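PDB 2PN2: osmotically inducible protein OsmC, which is of unknown function but, as a member of the OsmC family, probably takes part in the osmotic stress and detoxification response. Local coordinates for residues T75-K80 with I111-N116; M84-A89 with D121-I126. All blocks are in the same frame, centred on the assembly; numbering follows the deposited sequence.

Contact 1. Residues T75-K80 with I111-N116; sequences TIIGIK and IAITFN
Ile77 and Ile113 reach toward each other tip to tip, their CD1 methyls 4.0 Å apart, while the second branch of Ile77 is taken up by Phe115. The two branches of Ile77 thus serve different partners. CG1 stands beside the backbone N (chi1 -73°) and carries CD1 to Ile113; CG2, anti to the backbone N, is turned to the ring. That methyl lies in the plane of the Phe115 ring and meets its edge rather than a face, with Ile77 CG2 4.0 Å from Phe115 CE1 and about as far from CZ. All three side chains are buried, and the segments hide 108 Å² of surface between them without a hydrogen bond across. This is the packing of the long helix 61-83 of the OsmC fold on a strand of the mixed sheet 92-100, 105-114 and 145-150. Ile113 projects toward the helix from the strand, whereas Phe115 follows the end of the strand and bends its ring in toward Ile77. The ring also meets that of Phe127 of helix 121-132, the planes about 25° apart, and touches Ile150 of strand 145-150. Ile113 also packs on Val148.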
# COMPACT_ATOMS: atom_id res chain seq x y z
N THR A 75 -5.60 4.08 -11.95
CA THR A 75 -6.73 3.16 -12.17
C THR A 75 -8.04 3.95 -12.35
O THR A 75 -8.78 3.70 -13.31
CB THR A 75 -6.84 2.13 -11.03
OG1 THR A 75 -5.60 1.41 -10.92
CG2 THR A 75 -7.99 1.14 -11.28
N ILE A 76 -8.30 4.89 -11.44
CA ILE A 76 -9.52 5.73 -11.53
C ILE A 76 -9.46 6.67 -12.75
O ILE A 76 -10.50 6.94 -13.35
CB ILE A 76 -9.85 6.48 -10.20
CG1 ILE A 76 -11.31 6.91 -10.18
CG2 ILE A 76 -8.90 7.64 -9.97
CD1 ILE A 76 -11.74 7.64 -8.93
N ILE A 77 -8.25 7.15 -13.11
CA ILE A 77 -8.06 7.92 -14.37
C ILE A 77 -8.37 7.01 -15.58
O ILE A 77 -9.02 7.45 -16.52
CB ILE A 77 -6.64 8.57 -14.51
CG1 ILE A 77 -6.54 9.77 -13.57
CG2 ILE A 77 -6.38 9.06 -15.96
CD1 ILE A 77 -5.10 10.30 -13.35
N GLY A 78 -7.93 5.75 -15.52
CA GLY A 78 -8.23 4.75 -16.57
C GLY A 78 -9.72 4.52 -16.80
O GLY A 78 -10.15 4.36 -17.93
N ILE A 79 -10.49 4.49 -15.72
CA ILE A 79 -11.96 4.36 -15.79
C ILE A 79 -12.54 5.58 -16.51
O ILE A 79 -13.39 5.43 -17.38
CB ILE A 79 -12.60 4.26 -14.37
CG1 ILE A 79 -12.22 2.93 -13.71
CG2 ILE A 79 -14.12 4.40 -14.44
CD1 ILE A 79 -12.80 2.73 -12.31
N LYS A 80 -12.05 6.76 -16.15
CA LYS A 80 -12.50 8.03 -16.74
C LYS A 80 -12.07 8.11 -18.20
O LYS A 80 -12.86 8.53 -19.05
CB LYS A 80 -11.99 9.26 -15.97
CG LYS A 80 -12.94 10.45 -16.14
CD LYS A 80 -14.09 10.37 -15.12
CE LYS A 80 -15.35 11.04 -15.59
NZ LYS A 80 -15.15 12.43 -16.05
N ILE A 111 3.40 12.67 -6.73
CA ILE A 111 3.10 11.81 -7.87
C ILE A 111 3.19 12.68 -9.12
O ILE A 111 2.42 13.61 -9.26
CB ILE A 111 1.69 11.15 -7.77
CG1 ILE A 111 1.49 10.44 -6.43
CG2 ILE A 111 1.43 10.19 -8.95
CD1 ILE A 111 1.00 11.36 -5.33
N ALA A 112 4.19 12.42 -9.97
CA ALA A 112 4.37 13.14 -11.23
C ALA A 112 3.82 12.23 -12.33
O ALA A 112 4.43 11.19 -12.63
CB ALA A 112 5.85 13.45 -11.47
N ILE A 113 2.70 12.63 -12.93
CA ILE A 113 2.04 11.82 -13.97
C ILE A 113 2.39 12.33 -15.38
O ILE A 113 2.20 13.50 -15.67
CB ILE A 113 0.51 11.77 -13.78
CG1 ILE A 113 0.13 11.31 -12.36
CG2 ILE A 113 -0.11 10.86 -14.84
CD1 ILE A 113 -1.37 11.16 -12.14
N THR A 114 2.89 11.44 -16.24
CA THR A 114 3.24 11.78 -17.61
C THR A 114 2.37 10.93 -18.53
O THR A 114 2.48 9.71 -18.56
CB THR A 114 4.76 11.59 -17.88
OG1 THR A 114 5.50 12.41 -16.95
CG2 THR A 114 5.15 12.01 -19.31
N PHE A 115 1.45 11.59 -19.23
CA PHE A 115 0.57 10.94 -20.19
C PHE A 115 1.30 10.61 -21.49
O PHE A 115 2.20 11.35 -21.92
CB PHE A 115 -0.68 11.78 -20.45
CG PHE A 115 -1.63 11.75 -19.31
CD1 PHE A 115 -2.57 10.73 -19.21
CD2 PHE A 115 -1.53 12.69 -18.28
CE1 PHE A 115 -3.46 10.67 -18.12
CE2 PHE A 115 -2.41 12.66 -17.19
CZ PHE A 115 -3.37 11.64 -17.11
N ASN A 116 0.91 9.47 -22.08
CA ASN A 116 1.45 9.02 -23.37
C ASN A 116 1.18 9.99 -24.54
O ASN A 116 2.03 10.15 -25.42
CB ASN A 116 0.93 7.60 -23.72
CG ASN A 116 -0.60 7.53 -23.82
OD1 ASN A 116 -1.31 8.26 -23.12
ND2 ASN A 116 -1.10 6.63 -24.66

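Contact 2. Residues M84-A89 with D121-I126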
# COMPACT_ATOMS: atom_id res chain seq x y z
N MSE A 84 -14.41 8.28 -21.56
CA MSE A 84 -14.18 9.34 -22.54
C MSE A 84 -13.53 8.86 -23.85
O MSE A 84 -13.31 9.67 -24.76
CB MSE A 84 -13.32 10.44 -21.90
CG MSE A 84 -13.99 11.07 -20.69
SE MSE A 84 -12.88 12.35 -19.79
CE MSE A 84 -13.02 13.68 -21.19
N GLU A 85 -13.24 7.55 -23.96
CA GLU A 85 -12.64 6.93 -25.16
C GLU A 85 -11.25 7.50 -25.53
O GLU A 85 -10.94 7.75 -26.71
CB GLU A 85 -13.64 6.95 -26.34
CG GLU A 85 -14.95 6.20 -26.01
CD GLU A 85 -15.91 6.06 -27.19
OE1 GLU A 85 -15.46 6.01 -28.36
OE2 GLU A 85 -17.14 5.99 -26.93
N ILE A 86 -10.42 7.66 -24.50
CA ILE A 86 -9.04 8.14 -24.59
C ILE A 86 -8.14 6.98 -24.15
O ILE A 86 -8.25 6.52 -23.00
CB ILE A 86 -8.80 9.36 -23.64
CG1 ILE A 86 -9.74 10.53 -23.97
CG2 ILE A 86 -7.34 9.83 -23.71
CD1 ILE A 86 -9.71 11.65 -22.92
N ASP A 87 -7.28 6.50 -25.05
CA ASP A 87 -6.31 5.44 -24.75
C ASP A 87 -5.16 6.13 -24.02
O ASP A 87 -4.50 7.00 -24.60
CB ASP A 87 -5.81 4.73 -26.02
CG ASP A 87 -4.95 3.48 -25.73
OD1 ASP A 87 -4.38 3.34 -24.62
OD2 ASP A 87 -4.85 2.61 -26.62
N ILE A 88 -4.94 5.74 -22.77
CA ILE A 88 -3.85 6.28 -21.95
C ILE A 88 -2.79 5.23 -21.60
O ILE A 88 -2.01 5.45 -20.69
CB ILE A 88 -4.38 7.04 -20.68
CG1 ILE A 88 -5.23 6.14 -19.77
CG2 ILE A 88 -5.17 8.26 -21.11
CD1 ILE A 88 -5.29 6.63 -18.33
N ALA A 89 -2.72 4.11 -22.34
CA ALA A 89 -1.71 3.06 -22.09
C ALA A 89 -0.31 3.68 -22.21
O ALA A 89 -0.08 4.56 -23.05
CB ALA A 89 -1.87 1.85 -23.04
N ASP A 121 -6.72 21.15 -21.61
CA ASP A 121 -6.91 21.63 -20.23
C ASP A 121 -8.10 21.01 -19.49
O ASP A 121 -7.96 20.64 -18.32
CB ASP A 121 -7.03 23.17 -20.17
CG ASP A 121 -5.72 23.89 -20.50
OD1 ASP A 121 -4.63 23.26 -20.53
OD2 ASP A 121 -5.78 25.12 -20.72
N LYS A 122 -9.24 20.92 -20.16
CA LYS A 122 -10.45 20.33 -19.55
C LYS A 122 -10.19 18.89 -19.09
O LYS A 122 -10.48 18.56 -17.94
CB LYS A 122 -11.66 20.41 -20.51
CG LYS A 122 -13.01 20.01 -19.87
CD LYS A 122 -14.17 20.07 -20.87
CE LYS A 122 -15.46 19.55 -20.23
NZ LYS A 122 -16.59 19.54 -21.20
N THR A 123 -9.59 18.07 -19.96
CA THR A 123 -9.31 16.65 -19.65
C THR A 123 -8.29 16.47 -18.54
O THR A 123 -8.49 15.62 -17.65
CB THR A 123 -8.81 15.86 -20.88
OG1 THR A 123 -9.73 16.05 -21.96
CG2 THR A 123 -8.71 14.36 -20.58
N GLN A 124 -7.20 17.23 -18.60
CA GLN A 124 -6.17 17.21 -17.55
C GLN A 124 -6.82 17.49 -16.20
O GLN A 124 -6.54 16.79 -15.23
CB GLN A 124 -5.09 18.26 -17.78
CG GLN A 124 -4.13 18.00 -18.93
CD GLN A 124 -3.14 19.15 -19.12
OE1 GLN A 124 -2.92 19.95 -18.21
NE2 GLN A 124 -2.55 19.24 -20.31
N LYS A 125 -7.69 18.50 -16.17
CA LYS A 125 -8.43 18.89 -14.97
C LYS A 125 -9.37 17.80 -14.49
O LYS A 125 -9.44 17.56 -13.29
CB LYS A 125 -9.19 20.21 -15.20
CG LYS A 125 -9.96 20.71 -13.98
N ILE A 126 -10.08 17.13 -15.41
CA ILE A 126 -10.94 15.98 -15.07
C ILE A 126 -10.07 14.90 -14.43
O ILE A 126 -10.37 14.43 -13.31
CB ILE A 126 -11.73 15.44 -16.31
CG1 ILE A 126 -12.82 16.45 -16.70
CG2 ILE A 126 -12.39 14.07 -16.00
CD1 ILE A 126 -13.46 16.27 -18.15
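Thr123 OG1 is hydrogen-bonded to Asp120 OD1, just before its own segment, and has the terminal methyl of Met84 close by, with Met84 CE 4.1 Å from Thr123 OG1. Met84 is present as selenomethionine. Its chain is extended as far as SE and then bends (chi3 71°), which brings CE against helix 121-132, 4.0 Å from Ile126 CD1; SE itself lies near Ile126 CG2. Met84 and Ile126 meet end to end, whereas Met84 and Thr123 run past each other in opposite directions. The other branch of Thr123 looks to Ile86: with OG1 opposite the carbonyl carbon (chi1 -52°), Thr123 CG2 is left anti to the backbone N and meets Ile86 CD1 at 3.7 Å, methyl to methyl. Thr123 thereby divides its surface between the two side chains, and no hydrogen bond spans the segments. The backbone that presents them leaves helix 61-83 through a Schellman motif at Glu85, whose positive phi of 61° turns the chain. Further on, an Asx turn shapes the loop at Asp87, where OD1 accepts from Ala89 N at 2.9 Å. The contact joins this loop, between helix 61-83 and strand 92-100, to the first turns of helix 121-132. Lys80 of helix 61-83 packs on Ile126, while Ile88 of the loop packs on Ile77 and Ala81 of the same helix and on Tyr27 of the second subunit.

From the N terminus, the chain passes through the three-stranded antiparallel sheet before entering helix 61-83, which supplies 75-80. The loop 84-89 follows the helix, strands 92-100 and 105-114 come next, and after 111-116 the chain turns into helix 121-132. Contact 1 closes a loop of 30 residues and contact 2 one of 31; since their segments alternate, the two loops cross. Contact 1 ties the long helix to the mixed sheet, and contact 2 ties the loop after that helix to helix 121-132. Their centres are 8 Å apart, and Asn116 bridges them by a weak hydrogen bond from its ND2 to Asp87 O.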